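Local atomic coordinates of deseasin MCP-01 (Pseudoalteromonas sp., PDB entry 3VV3), a protein that probably cleaves collagen and other proteins as a serine protease of the subtilisin family, its catalytic domain carrying bound calcium ions. Residues E294-E297 / L298-S302; N320-Q323 / A324-A328. All coordinates share one frame; numbering follows the deposited sequence.

Following the chain from its N terminus, contact 1 comes first, running along helix 292-301 as far as S302, and contact 2 follows in helix 321-327. Each joins residues on successive turns of one helix, so neither closes a long loop; they stand in series, without nesting or crossing. Between them the chain makes the small antiparallel pair of strands 304-305 and 317-318. This returns the second helix beside the first, with the contact centres about 9 Å apart. L298 and S302 of contact 1 pack on A324 and D327 of contact 2, and both helices also lean on helix 269-284.

Contact 1 (E294-E297 / L298-S302); sequences ELKE and LLMSS
K296 and M300, one helical turn apart, run side by side and point the same way, the thioether lying along the aliphatic part of the lysine. M300 SD is 3.9 Å from K296 CG and equally far from K296 CE, so the sulfur touches the chain at two places. K296 starts with CG anti to the backbone N (chi1 171°) and stays extended, which carries its ammonium past the methionine to the carbonyl oxygens of D220 and V222. With CG beside the backbone N (chi1 -69°), M300 brings its sulfur back over the K296 side of the turn; V314 and A315 also touch it. On another side of the helix L295 and L299 meet loosely, L295 CG standing 4.3 Å from L299 CD1. Both leucines are buried against helix 269-284 and L195 of strand 195-199, so this side joins helix 292-301 to the core of the alpha/beta subtilisin-like fold. The backbone beneath is regular: L299 N donates to L295 O at 3.0 Å, and M300 N likewise to K296 O. E297 O receives S301 N, and S301 OG lies 3.0 Å from the same E297 O, although that hydroxyl has another acceptor within reach. One residue on, L298 O is gripped twice by S302, whose backbone N and OG approach from opposite faces of the carbonyl plane; the hydroxyl bond, S302 OG to L298 O, measures 2.8 Å. L298 itself turns its side chain to A324 of helix 321-327.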
loop_
_atom_site.group_PDB
_atom_site.type_symbol
_atom_site.label_atom_id
_atom_site.label_comp_id
_atom_site.label_asym_id
_atom_site.label_seq_id
_atom_site.Cartn_x
_atom_site.Cartn_y
_atom_site.Cartn_z
ATOM N N GLU A 294 23.592 -5.238 -20.477
ATOM C CA GLU A 294 24.636 -4.290 -20.085
ATOM C C GLU A 294 24.070 -3.195 -19.199
ATOM O O GLU A 294 24.688 -2.805 -18.203
ATOM C CB GLU A 294 25.310 -3.674 -21.318
ATOM C CG GLU A 294 26.285 -4.606 -22.008
ATOM C CD GLU A 294 26.784 -4.064 -23.336
ATOM O OE1 GLU A 294 26.121 -3.172 -23.918
ATOM O OE2 GLU A 294 27.842 -4.545 -23.797
ATOM N N LEU A 295 22.892 -2.701 -19.573
ATOM C CA LEU A 295 22.183 -1.694 -18.791
ATOM C C LEU A 295 21.893 -2.201 -17.379
ATOM O O LEU A 295 22.160 -1.514 -16.385
ATOM C CB LEU A 295 20.877 -1.320 -19.489
ATOM C CG LEU A 295 20.012 -0.266 -18.798
ATOM C CD1 LEU A 295 20.815 1.003 -18.545
ATOM C CD2 LEU A 295 18.767 0.056 -19.643
ATOM N N LYS A 296 21.340 -3.404 -17.299
ATOM C CA LYS A 296 21.002 -4.006 -16.020
ATOM C C LYS A 296 22.240 -4.141 -15.148
ATOM O O LYS A 296 22.232 -3.735 -13.987
ATOM C CB LYS A 296 20.358 -5.377 -16.223
ATOM C CG LYS A 296 20.183 -6.167 -14.919
ATOM C CD LYS A 296 19.437 -7.476 -15.164
ATOM C CE LYS A 296 19.525 -8.418 -13.964
ATOM N NZ LYS A 296 18.838 -9.702 -14.249
ATOM N N GLU A 297 23.301 -4.705 -15.715
ATOM C CA GLU A 297 24.518 -4.965 -14.947
ATOM C C GLU A 297 25.197 -3.665 -14.545
ATOM O O GLU A 297 25.807 -3.578 -13.476
ATOM C CB GLU A 297 25.471 -5.885 -15.721
ATOM C CG GLU A 297 24.923 -7.299 -15.888
ATOM C CD GLU A 297 25.968 -8.300 -16.356
ATOM O OE1 GLU A 297 26.931 -7.899 -17.049
ATOM O OE2 GLU A 297 25.816 -9.499 -16.031
ATOM N N LEU A 298 25.079 -2.648 -15.391
ATOM C CA LEU A 298 25.651 -1.347 -15.080
ATOM C C LEU A 298 24.958 -0.710 -13.872
ATOM O O LEU A 298 25.608 -0.157 -12.983
ATOM C CB LEU A 298 25.560 -0.420 -16.293
ATOM C CG LEU A 298 26.111 0.991 -16.106
ATOM C CD1 LEU A 298 26.856 1.423 -17.363
ATOM C CD2 LEU A 298 24.997 1.956 -15.783
ATOM N N LEU A 299 23.632 -0.781 -13.846
ATOM C CA LEU A 299 22.878 -0.259 -12.708
ATOM C C LEU A 299 23.287 -0.972 -11.425
ATOM O O LEU A 299 23.459 -0.345 -10.371
ATOM C CB LEU A 299 21.371 -0.380 -12.968
ATOM C CG LEU A 299 20.868 0.569 -14.063
ATOM C CD1 LEU A 299 19.482 0.143 -14.590
ATOM C CD2 LEU A 299 20.847 2.007 -13.556
ATOM N N MET A 300 23.456 -2.288 -11.515
ATOM C CA MET A 300 23.877 -3.086 -10.367
ATOM C C MET A 300 25.307 -2.762 -9.922
ATOM O O MET A 300 25.562 -2.507 -8.747
ATOM C CB MET A 300 23.742 -4.574 -10.688
ATOM C CG MET A 300 22.279 -5.017 -10.815
ATOM S SD MET A 300 22.063 -6.659 -11.522
ATOM C CE MET A 300 22.778 -7.709 -10.251
ATOM N N SER A 301 26.236 -2.751 -10.871
ATOM C CA SER A 301 27.648 -2.641 -10.519
ATOM C C SER A 301 28.039 -1.227 -10.118
ATOM O O SER A 301 28.979 -1.041 -9.348
ATOM C CB SER A 301 28.534 -3.140 -11.672
ATOM O OG SER A 301 28.404 -2.308 -12.812
ATOM N N SER A 302 27.325 -0.229 -10.632
ATOM C CA SER A 302 27.665 1.166 -10.350
ATOM C C SER A 302 27.123 1.666 -9.014
ATOM O O SER A 302 27.463 2.766 -8.582
ATOM C CB SER A 302 27.191 2.095 -11.471
ATOM O OG SER A 302 25.776 2.183 -11.507
#

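Contact 2 (N320-Q323 / A324-A328); sequences NVNQ and ALIDA
Q323 and D327 are joined by a side-chain hydrogen bond across one helical turn, Q323 NE2 donating to D327 OD1 at 2.8 Å. The bond is fairly straight (160° at the hydrogen) and the acceptor lies close to the amide plane, yet the oxygen is met from above the carboxylate plane, the two flat groups being turned 53° apart. With CG anti to the backbone N (chi1 -165°) and a bend at its second torsion, Q323 folds its amide forward along the helix to reach the aspartate. The same pair is tied through the backbone, D327 N to Q323 O at 2.8 Å. A lysine in place of D327 would probably leave Q323 NE2 without its acceptor and the amide free to turn. At the other end N320 is the N-cap of helix 321-327: its OD1 takes Q323 N at 2.9 Å, with the donor above the carbonyl plane. N320 ND2 is held in turn by D304 and by D30, a calcium ligand, so the cap sits beside the metal site. Further out, V321 and L325 lie side by side, V321 CG2 3.7 Å from L325 CD1, and both pack on A34 of helix 31-34 and L282 of helix 269-284. N322 and I326 meet at an angle, I326 CD1 3.7 Å from N322 ND2, alongside the backbone bond from I326 N to N322 O. Apolar and polar contacts thus do different work: the V321-L325 pair packs the helix on its neighbours, the N320 cap, held by D30 and D304, probably helps to anchor the first turn beside the calcium site, and Q323 and D327 tie the next turn together.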
loop_
_atom_site.group_PDB
_atom_site.type_symbol
_atom_site.label_atom_id
_atom_site.label_comp_id
_atom_site.label_asym_id
_atom_site.label_seq_id
_atom_site.Cartn_x
_atom_site.Cartn_y
_atom_site.Cartn_z
ATOM N N ASN A 320 23.085 4.161 -7.498
ATOM C CA ASN A 320 23.747 5.449 -7.587
ATOM C C ASN A 320 23.756 5.901 -9.036
ATOM O O ASN A 320 24.511 5.377 -9.852
ATOM C CB ASN A 320 25.176 5.383 -7.044
ATOM C CG ASN A 320 25.800 6.757 -6.933
ATOM O OD1 ASN A 320 25.805 7.526 -7.897
ATOM N ND2 ASN A 320 26.293 7.093 -5.743
ATOM N N VAL A 321 22.895 6.861 -9.355
ATOM C CA VAL A 321 22.679 7.210 -10.751
ATOM C C VAL A 321 23.817 8.070 -11.288
ATOM O O VAL A 321 24.107 8.043 -12.488
ATOM C CB VAL A 321 21.293 7.847 -11.007
ATOM C CG1 VAL A 321 21.168 9.215 -10.330
ATOM C CG2 VAL A 321 21.022 7.939 -12.530
ATOM N N ASN A 322 24.486 8.801 -10.400
ATOM C CA ASN A 322 25.670 9.535 -10.833
ATOM C C ASN A 322 26.721 8.565 -11.351
ATOM O O ASN A 322 27.239 8.725 -12.462
ATOM C CB ASN A 322 26.246 10.392 -9.701
ATOM C CG ASN A 322 27.445 11.215 -10.158
ATOM O OD1 ASN A 322 27.381 11.911 -11.174
ATOM N ND2 ASN A 322 28.547 11.119 -9.422
ATOM N N GLN A 323 27.045 7.555 -10.550
ATOM C CA GLN A 323 28.050 6.581 -10.968
ATOM C C GLN A 323 27.593 5.800 -12.202
ATOM O O GLN A 323 28.407 5.405 -13.032
ATOM C CB GLN A 323 28.418 5.624 -9.834
ATOM C CG GLN A 323 29.699 4.830 -10.109
ATOM C CD GLN A 323 30.940 5.722 -10.164
ATOM O OE1 GLN A 323 31.166 6.544 -9.276
ATOM N NE2 GLN A 323 31.746 5.563 -11.213
ATOM N N ALA A 324 26.290 5.578 -12.322
ATOM C CA ALA A 324 25.768 4.871 -13.480
ATOM C C ALA A 324 26.062 5.665 -14.751
ATOM O O ALA A 324 26.502 5.100 -15.752
ATOM C CB ALA A 324 24.264 4.643 -13.334
ATOM N N LEU A 325 25.803 6.971 -14.709
ATOM C CA LEU A 325 26.051 7.841 -15.863
ATOM C C LEU A 325 27.538 7.897 -16.184
ATOM O O LEU A 325 27.932 7.866 -17.352
ATOM C CB LEU A 325 25.531 9.258 -15.616
ATOM C CG LEU A 325 24.080 9.562 -15.991
ATOM C CD1 LEU A 325 23.121 8.489 -15.529
ATOM C CD2 LEU A 325 23.653 10.932 -15.500
ATOM N N ILE A 326 28.357 8.008 -15.147
ATOM C CA ILE A 326 29.809 8.010 -15.335
ATOM C C ILE A 326 30.274 6.705 -15.987
ATOM O O ILE A 326 31.030 6.710 -16.969
ATOM C CB ILE A 326 30.542 8.201 -13.995
ATOM C CG1 ILE A 326 30.250 9.586 -13.422
ATOM C CG2 ILE A 326 32.039 7.967 -14.158
ATOM C CD1 ILE A 326 30.818 9.795 -12.029
ATOM N N ASP A 327 29.815 5.582 -15.448
ATOM C CA ASP A 327 30.216 4.283 -15.970
ATOM C C ASP A 327 29.672 4.014 -17.373
ATOM O O ASP A 327 30.198 3.164 -18.087
ATOM C CB ASP A 327 29.800 3.162 -15.015
ATOM C CG ASP A 327 30.582 3.185 -13.709
ATOM O OD1 ASP A 327 31.512 4.012 -13.568
ATOM O OD2 ASP A 327 30.270 2.362 -12.824
ATOM N N ALA A 328 28.633 4.747 -17.766
ATOM C CA ALA A 328 27.989 4.549 -19.065
ATOM C C ALA A 328 28.726 5.237 -20.217
ATOM O O ALA A 328 28.335 5.103 -21.378
ATOM C CB ALA A 328 26.550 5.011 -19.020
#